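Local structure of biuret hydrolase (Pseudomonas sp., 6C62) at residues S16-C21 with A48-I53; L76-G81 with P95-D100; G33-F38 with A160-L165; L219-D224 with P243-L248. The protein hydrolyses 1-carboxybiuret to urea-1,3-dicarboxylate and ammonia, a step in atrazine degradation, and belongs to the amidase family. One frame throughout, in Å; residues are numbered along the deposited sequence.

Contact 1 of 4, residues S16-C21 with A48-I53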
loop_
_atom_site.group_PDB
_atom_site.type_symbol
_atom_site.label_atom_id
_atom_site.label_comp_id
_atom_site.label_asym_id
_atom_site.label_seq_id
_atom_site.Cartn_x
_atom_site.Cartn_y
_atom_site.Cartn_z
ATOM N N SER A 16 8.606 14.390 47.073
ATOM C CA SER A 16 9.431 14.833 45.997
ATOM C C SER A 16 9.390 13.819 44.837
ATOM O O SER A 16 9.154 12.607 45.030
ATOM C CB SER A 16 10.851 15.050 46.468
ATOM O OG SER A 16 11.540 13.835 46.687
ATOM N N ALA A 17 9.632 14.323 43.638
ATOM C CA ALA A 17 9.742 13.450 42.481
ATOM C C ALA A 17 10.913 12.481 42.645
ATOM O O ALA A 17 10.849 11.295 42.261
ATOM C CB ALA A 17 9.870 14.271 41.194
ATOM N N ARG A 18 12.009 12.980 43.198
ATOM C CA ARG A 18 13.157 12.124 43.435
ATOM C C ARG A 18 12.800 10.967 44.384
ATOM O O ARG A 18 13.235 9.832 44.147
ATOM C CB ARG A 18 14.352 12.945 43.952
ATOM C CG ARG A 18 15.627 12.172 44.269
ATOM C CD ARG A 18 16.138 11.526 42.985
ATOM N NE ARG A 18 17.341 10.751 43.209
ATOM C CZ ARG A 18 18.578 11.220 43.244
ATOM N NH1 ARG A 18 19.584 10.368 43.501
ATOM N NH2 ARG A 18 18.843 12.499 43.008
ATOM N N ASP A 19 12.040 11.221 45.440
ATOM C CA ASP A 19 11.602 10.097 46.321
ATOM C C ASP A 19 10.709 9.077 45.622
ATOM O O ASP A 19 10.801 7.868 45.883
ATOM C CB ASP A 19 10.838 10.616 47.566
ATOM C CG ASP A 19 11.764 11.253 48.627
ATOM O OD1 ASP A 19 12.999 11.126 48.535
ATOM O OD2 ASP A 19 11.231 11.871 49.575
ATOM N N VAL A 20 9.817 9.567 44.773
ATOM C CA VAL A 20 8.958 8.700 43.971
ATOM C C VAL A 20 9.785 7.823 43.025
ATOM O O VAL A 20 9.545 6.624 42.921
ATOM C CB VAL A 20 7.905 9.508 43.186
ATOM C CG1 VAL A 20 7.181 8.623 42.177
ATOM C CG2 VAL A 20 6.881 10.064 44.170
ATOM N N CYS A 21 10.775 8.431 42.372
ATOM C CA CYS A 21 11.721 7.700 41.538
ATOM C C CYS A 21 12.518 6.601 42.311
ATOM O O CYS A 21 12.621 5.419 41.870
ATOM C CB CYS A 21 12.694 8.729 40.907
ATOM S SG CYS A 21 13.996 7.971 39.974
ATOM N N ALA A 48 18.066 12.149 37.135
ATOM C CA ALA A 48 18.217 13.525 36.623
ATOM C C ALA A 48 16.864 14.088 36.199
ATOM O O ALA A 48 16.613 15.284 36.433
ATOM C CB ALA A 48 19.170 13.597 35.462
ATOM N N GLU A 49 15.984 13.267 35.611
ATOM C CA GLU A 49 14.640 13.729 35.255
ATOM C C GLU A 49 13.795 14.119 36.463
ATOM O O GLU A 49 13.103 15.175 36.453
ATOM C CB GLU A 49 13.889 12.739 34.350
ATOM C CG GLU A 49 14.406 12.724 32.899
ATOM C CD GLU A 49 13.807 11.588 32.004
ATOM O OE1 GLU A 49 13.205 10.605 32.517
ATOM O OE2 GLU A 49 13.985 11.625 30.754
ATOM N N ALA A 50 13.852 13.274 37.490
ATOM C CA ALA A 50 13.119 13.511 38.736
ATOM C C ALA A 50 13.665 14.789 39.423
ATOM O O ALA A 50 12.868 15.690 39.846
ATOM C CB ALA A 50 13.221 12.292 39.649
ATOM N N ASP A 51 14.988 14.879 39.499
ATOM C CA ASP A 51 15.620 16.082 40.025
ATOM C C ASP A 51 15.130 17.382 39.309
ATOM O O ASP A 51 14.853 18.403 39.951
ATOM C CB ASP A 51 17.122 15.995 39.927
ATOM C CG ASP A 51 17.769 15.110 41.060
ATOM O OD1 ASP A 51 17.082 14.570 42.013
ATOM O OD2 ASP A 51 19.030 14.974 41.006
ATOM N N ALA A 52 15.067 17.336 37.988
ATOM C CA ALA A 52 14.623 18.494 37.197
ATOM C C ALA A 52 13.187 18.914 37.493
ATOM O O ALA A 52 12.869 20.103 37.500
ATOM C CB ALA A 52 14.832 18.255 35.694
ATOM N N ILE A 53 12.294 17.952 37.698
ATOM C CA ILE A 53 10.925 18.253 38.105
ATOM C C ILE A 53 10.921 18.952 39.502
ATOM O O ILE A 53 10.199 19.949 39.697
ATOM C CB ILE A 53 10.055 16.968 38.184
ATOM C CG1 ILE A 53 9.834 16.333 36.798
ATOM C CG2 ILE A 53 8.711 17.228 38.889
ATOM C CD1 ILE A 53 9.109 17.213 35.824
#
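The methyl group of Ala50 lies against the backbone of helix 17-35, with its CB 3.8 Å from Arg18 CA and also 3.8 Å from Cys21 CB. From helix 17-35, Ala17 CB rests on Ala50 O at 3.6 Å and reaches Ile53 CG2 beyond it. The two segments run nearly antiparallel, 154° between their directions, and the small alanines let their axes approach to 8.2 Å. At the margin, Arg18 has CG anti to its backbone N (chi1 179°), which places that carbon 3.6 Å from Asp51 OD1. Arg18 NH2 donates to Asp51 OD1 at 2.9 Å, with the acceptor almost in the guanidinium plane and the donor on the syn side of the carboxylate; the two planes are 46° apart, and NH2 is the nitrogen that makes the bond. Arg18 NE pairs with Glu22, on the same helix. An alanine in place of Arg18 would probably leave Asp51 and Glu22 without the cation they share. Asp54 accepts from the backbone N atoms of Ala17 and Arg18 at the helix start. Close apolar packing here thus depends on the small residues, while the charge pair that joins the helices lies at the partly exposed margin.

Contact 2 of 4, residues L76-G81 with P95-D100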
loop_
_atom_site.group_PDB
_atom_site.type_symbol
_atom_site.label_atom_id
_atom_site.label_comp_id
_atom_site.label_asym_id
_atom_site.label_seq_id
_atom_site.Cartn_x
_atom_site.Cartn_y
_atom_site.Cartn_z
ATOM N N LEU A 76 11.519 -2.332 22.106
ATOM C CA LEU A 76 11.536 -1.846 20.726
ATOM C C LEU A 76 11.492 -0.269 20.593
ATOM O O LEU A 76 11.642 0.257 19.478
ATOM C CB LEU A 76 10.445 -2.512 19.910
ATOM C CG LEU A 76 8.976 -2.377 20.326
ATOM C CD1 LEU A 76 8.485 -0.973 20.102
ATOM C CD2 LEU A 76 8.068 -3.341 19.545
ATOM N N PHE A 77 11.322 0.453 21.708
ATOM C CA PHE A 77 11.352 1.893 21.685
ATOM C C PHE A 77 12.799 2.350 21.837
ATOM O O PHE A 77 13.524 1.877 22.746
ATOM C CB PHE A 77 10.532 2.577 22.787
ATOM C CG PHE A 77 9.043 2.523 22.604
ATOM C CD1 PHE A 77 8.311 1.411 22.954
ATOM C CD2 PHE A 77 8.363 3.600 22.049
ATOM C CE1 PHE A 77 6.902 1.370 22.789
ATOM C CE2 PHE A 77 7.001 3.584 21.873
ATOM C CZ PHE A 77 6.246 2.454 22.241
ATOM N N ASP A 78 13.191 3.283 20.971
ATOM C CA ASP A 78 14.543 3.920 21.044
ATOM C C ASP A 78 14.597 4.770 22.294
ATOM O O ASP A 78 13.675 5.577 22.554
ATOM C CB ASP A 78 14.796 4.870 19.857
ATOM C CG ASP A 78 15.143 4.147 18.526
ATOM O OD1 ASP A 78 15.357 2.904 18.489
ATOM O OD2 ASP A 78 15.175 4.853 17.472
ATOM N N ILE A 79 15.649 4.568 23.061
ATOM C CA ILE A 79 15.994 5.343 24.244
ATOM C C ILE A 79 17.393 5.896 23.931
ATOM O O ILE A 79 18.324 5.139 23.616
ATOM C CB ILE A 79 16.028 4.494 25.519
ATOM C CG1 ILE A 79 14.674 3.889 25.829
ATOM C CG2 ILE A 79 16.486 5.367 26.689
ATOM C CD1 ILE A 79 14.693 2.876 26.952
ATOM N N GLU A 80 17.520 7.213 23.964
ATOM C CA GLU A 80 18.783 7.843 23.627
ATOM C C GLU A 80 19.949 7.253 24.405
ATOM O O GLU A 80 19.845 7.100 25.608
ATOM C CB GLU A 80 18.735 9.360 23.906
ATOM C CG GLU A 80 20.036 10.063 23.527
ATOM C CD GLU A 80 19.940 11.576 23.621
ATOM O OE1 GLU A 80 18.853 12.118 23.959
ATOM O OE2 GLU A 80 20.994 12.220 23.351
ATOM N N GLY A 81 21.027 6.893 23.695
ATOM C CA GLY A 81 22.194 6.313 24.306
ATOM C C GLY A 81 22.147 4.850 24.588
ATOM O O GLY A 81 23.116 4.307 25.099
ATOM N N PRO A 95 24.531 0.391 16.633
ATOM C CA PRO A 95 24.797 1.630 17.399
ATOM C C PRO A 95 23.690 2.052 18.367
ATOM O O PRO A 95 22.498 1.792 18.087
ATOM C CB PRO A 95 24.996 2.734 16.310
ATOM C CG PRO A 95 25.131 1.996 15.034
ATOM C CD PRO A 95 24.416 0.645 15.175
ATOM N N PRO A 96 24.041 2.662 19.486
ATOM C CA PRO A 96 22.997 3.189 20.389
ATOM C C PRO A 96 22.126 4.264 19.682
ATOM O O PRO A 96 22.604 4.938 18.802
ATOM C CB PRO A 96 23.792 3.750 21.602
ATOM C CG PRO A 96 25.205 3.894 21.125
ATOM C CD PRO A 96 25.392 2.779 20.098
ATOM N N ALA A 97 20.839 4.306 20.001
ATOM C CA ALA A 97 19.921 5.277 19.426
ATOM C C ALA A 97 20.446 6.705 19.665
ATOM O O ALA A 97 20.899 7.054 20.802
ATOM C CB ALA A 97 18.547 5.135 20.051
ATOM N N ARG A 98 20.367 7.507 18.628
ATOM C CA ARG A 98 20.771 8.912 18.725
ATOM C C ARG A 98 19.729 9.783 19.386
ATOM O O ARG A 98 20.031 10.842 19.877
ATOM C CB ARG A 98 21.089 9.446 17.344
ATOM C CG ARG A 98 22.355 8.777 16.775
ATOM C CD ARG A 98 22.603 9.163 15.338
ATOM N NE ARG A 98 22.668 10.622 15.189
ATOM C CZ ARG A 98 22.573 11.272 14.024
ATOM N NH1 ARG A 98 22.388 10.585 12.889
ATOM N NH2 ARG A 98 22.643 12.612 13.999
ATOM N N ALA A 99 18.490 9.334 19.431
ATOM C CA ALA A 99 17.405 10.120 20.018
ATOM C C ALA A 99 16.369 9.167 20.595
ATOM O O ALA A 99 16.299 8.045 20.168
ATOM C CB ALA A 99 16.771 10.992 18.908
ATOM N N ASP A 100 15.592 9.641 21.546
ATOM C CA ASP A 100 14.395 8.945 22.040
ATOM C C ASP A 100 13.354 8.811 20.940
ATOM O O ASP A 100 13.251 9.696 20.068
ATOM C CB ASP A 100 13.727 9.792 23.140
ATOM C CG ASP A 100 14.544 9.846 24.451
ATOM O OD1 ASP A 100 15.334 8.883 24.769
ATOM O OD2 ASP A 100 14.323 10.831 25.206
HETATM O O HOH W 1 15.174 7.518 17.568
HETATM O O HOH W 2 16.495 12.306 22.462
HETATM O O HOH W 3 16.492 12.074 26.075
#
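Asp100 OD1 receives the backbone N of Glu80 at 2.9 Å in a nearly straight bond (177° at the hydrogen) and is also held by the guanidinium of Arg45 through a salt bridge. The Glu80 N-H comes to the anti side of the carboxylate, 25° out of its plane. CB of Glu80 packs on the same oxygen at 3.5 Å, while a water bound to Glu80 OE1 donates to Asp100 OD2, bridging the two carboxylates, whose charged atoms do not touch. A second water, held by Glu80 OE1, accepts from Asp100 N. Next along the chain, Gly81 N donates to Ala97 O at 2.9 Å, in the carbonyl plane, and Pro96 CB sits against Gly81 C at 3.6 Å. Ala97 CB touches both Ile79 O and Asp78 CB, the latter 3.8 Å away. Asp78 CB also touches Ala99 O, and a water donates to both Asp78 OD2 and Ala99 O; Asp78 OD1 turns to Thr84. With Glu80 CG anti to the backbone N (chi1 -178°), that carbon lies 3.7 Å from Arg98 O. Backbone, carboxylate and water bonds thus tie together two irregular segments, both in the connection between strand 70-74 and helix 102-109. Arg45 brings in helix 43-58, and Phe77 reaches strand 165-170 through Leu167.

Contact 3 of 4, residues G33-F38 with A160-L165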
loop_
_atom_site.group_PDB
_atom_site.type_symbol
_atom_site.label_atom_id
_atom_site.label_comp_id
_atom_site.label_asym_id
_atom_site.label_seq_id
_atom_site.Cartn_x
_atom_site.Cartn_y
_atom_site.Cartn_z
ATOM N N GLY A 33 14.202 -9.646 39.848
ATOM C CA GLY A 33 14.892 -10.911 39.714
ATOM C C GLY A 33 13.895 -12.025 39.329
ATOM O O GLY A 33 14.208 -12.828 38.447
ATOM N N LEU A 34 12.704 -12.050 39.962
ATOM C CA LEU A 34 11.691 -13.036 39.644
ATOM C C LEU A 34 10.767 -12.667 38.414
ATOM O O LEU A 34 10.526 -13.482 37.537
ATOM C CB LEU A 34 10.817 -13.251 40.845
ATOM C CG LEU A 34 9.759 -14.349 40.719
ATOM C CD1 LEU A 34 10.346 -15.707 40.393
ATOM C CD2 LEU A 34 9.003 -14.382 42.037
ATOM N N ILE A 35 10.261 -11.445 38.367
ATOM C CA ILE A 35 9.268 -11.062 37.331
ATOM C C ILE A 35 9.961 -10.974 35.966
ATOM O O ILE A 35 9.389 -11.378 34.952
ATOM C CB ILE A 35 8.593 -9.743 37.690
ATOM C CG1 ILE A 35 7.845 -9.845 39.059
ATOM C CG2 ILE A 35 7.636 -9.286 36.586
ATOM C CD1 ILE A 35 6.934 -11.023 39.164
ATOM N N ASN A 36 11.188 -10.457 35.943
ATOM C CA ASN A 36 11.987 -10.299 34.732
ATOM C C ASN A 36 11.248 -9.449 33.657
ATOM O O ASN A 36 11.174 -9.817 32.514
ATOM C CB ASN A 36 12.403 -11.668 34.168
ATOM C CG ASN A 36 13.462 -11.561 33.093
ATOM O OD1 ASN A 36 14.433 -10.869 33.279
ATOM N ND2 ASN A 36 13.310 -12.311 31.985
ATOM N N ALA A 37 10.684 -8.332 34.086
ATOM C CA ALA A 37 10.044 -7.370 33.182
ATOM C C ALA A 37 11.051 -6.419 32.570
ATOM O O ALA A 37 10.836 -6.015 31.431
ATOM C CB ALA A 37 8.976 -6.587 33.900
ATOM N N PHE A 38 12.138 -6.070 33.249
ATOM C CA PHE A 38 13.098 -5.096 32.733
ATOM C C PHE A 38 14.303 -5.699 32.023
ATOM O O PHE A 38 14.883 -6.648 32.507
ATOM C CB PHE A 38 13.632 -4.191 33.847
ATOM C CG PHE A 38 12.705 -3.080 34.222
ATOM C CD1 PHE A 38 11.595 -3.327 35.000
ATOM C CD2 PHE A 38 12.956 -1.790 33.786
ATOM C CE1 PHE A 38 10.722 -2.302 35.369
ATOM C CE2 PHE A 38 12.115 -0.754 34.128
ATOM C CZ PHE A 38 10.967 -1.014 34.930
ATOM N N ALA A 160 3.062 -5.782 38.882
ATOM C CA ALA A 160 3.995 -5.954 39.999
ATOM C C ALA A 160 4.178 -4.673 40.801
ATOM O O ALA A 160 4.965 -4.699 41.743
ATOM C CB ALA A 160 5.357 -6.390 39.458
ATOM N N GLY A 161 3.521 -3.559 40.452
ATOM C CA GLY A 161 3.712 -2.289 41.138
ATOM C C GLY A 161 5.051 -1.592 40.887
ATOM O O GLY A 161 5.417 -0.706 41.633
ATOM N N GLN A 162 5.795 -1.967 39.828
ATOM C CA GLN A 162 7.112 -1.343 39.555
ATOM C C GLN A 162 6.936 0.064 38.959
ATOM O O GLN A 162 7.649 0.974 39.340
ATOM C CB GLN A 162 7.976 -2.205 38.633
ATOM C CG GLN A 162 8.362 -3.578 39.229
ATOM C CD GLN A 162 8.863 -4.581 38.191
ATOM O OE1 GLN A 162 8.793 -4.308 37.002
ATOM N NE2 GLN A 162 9.395 -5.721 38.631
ATOM N N VAL A 163 6.036 0.199 37.994
ATOM C CA VAL A 163 5.665 1.489 37.447
ATOM C C VAL A 163 4.172 1.563 37.240
ATOM O O VAL A 163 3.526 0.548 37.087
ATOM C CB VAL A 163 6.387 1.803 36.079
ATOM C CG1 VAL A 163 7.862 1.966 36.304
ATOM C CG2 VAL A 163 6.167 0.708 35.063
ATOM N N PRO A 164 3.607 2.774 37.268
ATOM C CA PRO A 164 2.193 2.984 37.047
ATOM C C PRO A 164 1.763 3.065 35.538
ATOM O O PRO A 164 0.597 2.968 35.260
ATOM C CB PRO A 164 1.925 4.325 37.728
ATOM C CG PRO A 164 3.208 5.088 37.567
ATOM C CD PRO A 164 4.278 4.019 37.730
ATOM N N LEU A 165 2.724 3.253 34.622
ATOM C CA LEU A 165 2.503 3.491 33.193
ATOM C C LEU A 165 3.604 2.784 32.441
ATOM O O LEU A 165 4.777 2.817 32.856
ATOM C CB LEU A 165 2.589 4.985 32.916
ATOM C CG LEU A 165 2.631 5.469 31.450
ATOM C CD1 LEU A 165 1.329 5.155 30.715
ATOM C CD2 LEU A 165 2.851 6.979 31.420
#
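Gln162 OE1 presses against the rim of the Phe38 ring, 3.2 Å from CE1 and near the ring plane, in the tightest part of this contact. The ring and amide planes are 54° apart, and the side chains pass one another heading opposite ways. Because Gln162 is extended beyond CG (chi2 163°), its CD is carried forward from the 160-165 loop. Ala37 CB approaches the same oxygen at 3.9 Å. OE1 is buried with no hydrogen-bonding partner in the model, so the ring edge, whose C-H groups carry a slight positive charge, is probably a weak compensation. The amide nitrogen is well supplied by contrast: NE2 bonds to Thr31 OG1 and Asp32 OD1, which would fix the rotation of the amide. Packing is looser around Ile35, where CG1 meets Ala160 CB at 4.3 Å and CB stands 4.2 Å from Gln162 NE2. On that side Ala160 is partly exposed, and Gly161 follows it at the surface in a Schellman motif that ends helix 152-159. Ile35 also packs on Ala156 of that helix, and Gln162 on Ala157. The contact thus sets the end of helix 17-35 and the start of strand 38-41 against the turn between helix 152-159 and strand 165-170, while Phe38 also touches Leu118 of strand 113-118.

Contact 4 of 4, residues L219-D224 with P243-L248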
loop_
_atom_site.group_PDB
_atom_site.type_symbol
_atom_site.label_atom_id
_atom_site.label_comp_id
_atom_site.label_asym_id
_atom_site.label_seq_id
_atom_site.Cartn_x
_atom_site.Cartn_y
_atom_site.Cartn_z
ATOM N N LEU A 219 -4.323 5.720 31.431
ATOM C CA LEU A 219 -4.396 5.618 29.994
ATOM C C LEU A 219 -4.670 6.958 29.353
ATOM O O LEU A 219 -3.946 7.367 28.408
ATOM C CB LEU A 219 -5.450 4.627 29.554
ATOM C CG LEU A 219 -5.313 3.175 29.874
ATOM C CD1 LEU A 219 -6.507 2.473 29.281
ATOM C CD2 LEU A 219 -4.010 2.541 29.415
ATOM N N ALA A 220 -5.680 7.672 29.859
ATOM C CA ALA A 220 -6.142 8.918 29.220
ATOM C C ALA A 220 -5.084 9.993 29.275
ATOM O O ALA A 220 -4.844 10.689 28.276
ATOM C CB ALA A 220 -7.458 9.409 29.831
ATOM N N LEU A 221 -4.435 10.115 30.441
ATOM C CA LEU A 221 -3.389 11.149 30.636
ATOM C C LEU A 221 -2.197 10.888 29.716
ATOM O O LEU A 221 -1.680 11.824 29.130
ATOM C CB LEU A 221 -2.856 11.192 32.100
ATOM C CG LEU A 221 -3.851 11.771 33.107
ATOM C CD1 LEU A 221 -3.499 11.306 34.483
ATOM C CD2 LEU A 221 -3.884 13.265 33.071
ATOM N N ALA A 222 -1.790 9.611 29.600
ATOM C CA ALA A 222 -0.604 9.261 28.805
ATOM C C ALA A 222 -0.922 9.434 27.321
ATOM O O ALA A 222 -0.145 9.992 26.563
ATOM C CB ALA A 222 -0.193 7.847 29.122
ATOM N N TYR A 223 -2.095 8.941 26.929
ATOM C CA TYR A 223 -2.609 9.117 25.561
ATOM C C TYR A 223 -2.660 10.598 25.173
ATOM O O TYR A 223 -2.107 10.984 24.155
ATOM C CB TYR A 223 -3.961 8.449 25.430
ATOM C CG TYR A 223 -4.734 8.734 24.178
ATOM C CD1 TYR A 223 -4.181 8.517 22.939
ATOM C CD2 TYR A 223 -6.019 9.252 24.235
ATOM C CE1 TYR A 223 -4.906 8.792 21.763
ATOM C CE2 TYR A 223 -6.784 9.463 23.102
ATOM C CZ TYR A 223 -6.190 9.264 21.845
ATOM O OH TYR A 223 -6.883 9.541 20.715
ATOM N N ASP A 224 -3.250 11.444 25.997
ATOM C CA ASP A 224 -3.249 12.915 25.682
ATOM C C ASP A 224 -1.861 13.538 25.535
ATOM O O ASP A 224 -1.592 14.240 24.559
ATOM C CB ASP A 224 -4.075 13.710 26.681
ATOM C CG ASP A 224 -5.612 13.510 26.475
ATOM O OD1 ASP A 224 -6.056 12.618 25.616
ATOM O OD2 ASP A 224 -6.375 14.208 27.224
ATOM N N PRO A 243 -8.335 15.801 22.821
ATOM C CA PRO A 243 -8.084 15.366 24.222
ATOM C C PRO A 243 -9.184 14.452 24.777
ATOM O O PRO A 243 -10.326 14.686 24.560
ATOM C CB PRO A 243 -7.978 16.690 25.004
ATOM C CG PRO A 243 -7.670 17.742 23.971
ATOM C CD PRO A 243 -8.366 17.288 22.704
ATOM N N SER A 244 -8.801 13.382 25.458
ATOM C CA SER A 244 -9.738 12.481 26.103
ATOM C C SER A 244 -9.962 12.777 27.594
ATOM O O SER A 244 -11.039 12.469 28.130
ATOM C CB SER A 244 -9.224 11.049 25.966
ATOM O OG SER A 244 -7.962 10.893 26.681
ATOM N N VAL A 245 -8.977 13.366 28.268
ATOM C CA VAL A 245 -9.058 13.576 29.713
ATOM C C VAL A 245 -10.273 14.430 30.128
ATOM O O VAL A 245 -10.955 14.035 31.035
ATOM C CB VAL A 245 -7.751 14.151 30.311
ATOM C CG1 VAL A 245 -7.936 14.650 31.779
ATOM C CG2 VAL A 245 -6.656 13.069 30.271
ATOM N N PRO A 246 -10.573 15.540 29.419
ATOM C CA PRO A 246 -11.710 16.379 29.835
ATOM C C PRO A 246 -13.066 15.704 29.806
ATOM O O PRO A 246 -13.968 16.134 30.511
ATOM C CB PRO A 246 -11.683 17.539 28.814
ATOM C CG PRO A 246 -10.297 17.610 28.315
ATOM C CD PRO A 246 -9.800 16.185 28.353
ATOM N N VAL A 247 -13.236 14.674 28.984
ATOM C CA VAL A 247 -14.546 14.024 28.886
ATOM C C VAL A 247 -14.566 12.618 29.472
ATOM O O VAL A 247 -15.570 11.879 29.325
ATOM C CB VAL A 247 -15.047 14.005 27.388
ATOM C CG1 VAL A 247 -15.178 15.439 26.857
ATOM C CG2 VAL A 247 -14.115 13.193 26.458
ATOM N N LEU A 248 -13.489 12.225 30.153
ATOM C CA LEU A 248 -13.360 10.851 30.636
ATOM C C LEU A 248 -14.534 10.404 31.516
ATOM O O LEU A 248 -14.947 9.219 31.498
ATOM C CB LEU A 248 -12.047 10.721 31.393
ATOM C CG LEU A 248 -11.708 9.341 31.933
ATOM C CD1 LEU A 248 -11.541 8.365 30.783
ATOM C CD2 LEU A 248 -10.431 9.415 32.822
#
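The Tyr223 ring meets Ser244 at its edge: Ser244 OG lies near the ring plane, 3.5 Å from CD2, with Ser244 CB a little farther off. The second flat group, the Asp224 carboxylate, takes up the start of the 243-248 segment with both oxygens. Asp224 OD1 accepts from Ser244 N at 2.9 Å, on the syn side, and from Ser244 OG at 2.8 Å, the hydroxyl arriving from above the carboxylate plane, 42° out of it. Ser244 OG stands between its own N and carbonyl carbon (chi1 64°), which places it where it can donate to the same oxygen as its own N-H. Asp224 OD2 accepts from Val245 N at 2.9 Å, also on the syn side. Pro243 CB lies 3.7 Å from this second oxygen. Beyond the carboxylate the contact turns apolar: Val245 CG2 reaches Ala220 CB at 3.8 Å and Leu221 CD2 at 3.9 Å, and Leu248 CD2 closes on the Ala220 methyl. Helix 437-449 borders the contact, with Leu441 touching Ser244 and Leu248. An alanine in place of Asp224 would probably leave the N-H groups of Ser244 and Val245 and the serine hydroxyl without their shared acceptor, and let the segment drift from helix 216-226. Three donors are likely to stabilise the carboxylate's negative charge. Their bonds fasten the irregular segment to the helix, while valine and leucine supply the apolar side.

Overall arrangement
Contacts 1 and 3 both use helix 17-35, one near its start and the other at its end, with centres 19 Å apart. Contact 2 falls within the chain loop closed by contact 3, yet their nearest atoms stay about 8 Å apart. Contacts 3 and 4 touch directly, Leu165 CD1 packing on Ala222 CB at 3.5 Å; contact 4 is otherwise remote, its centre 27 Å from that of contact 2. The side chain of Lys74, probably part of the charge relay system, lies about 9 Å from that of Ile79 in contact 2 and about 10 Å from that of Ala37 in contact 3, whereas contacts 1 and 4 lie away from the probable catalytic residues.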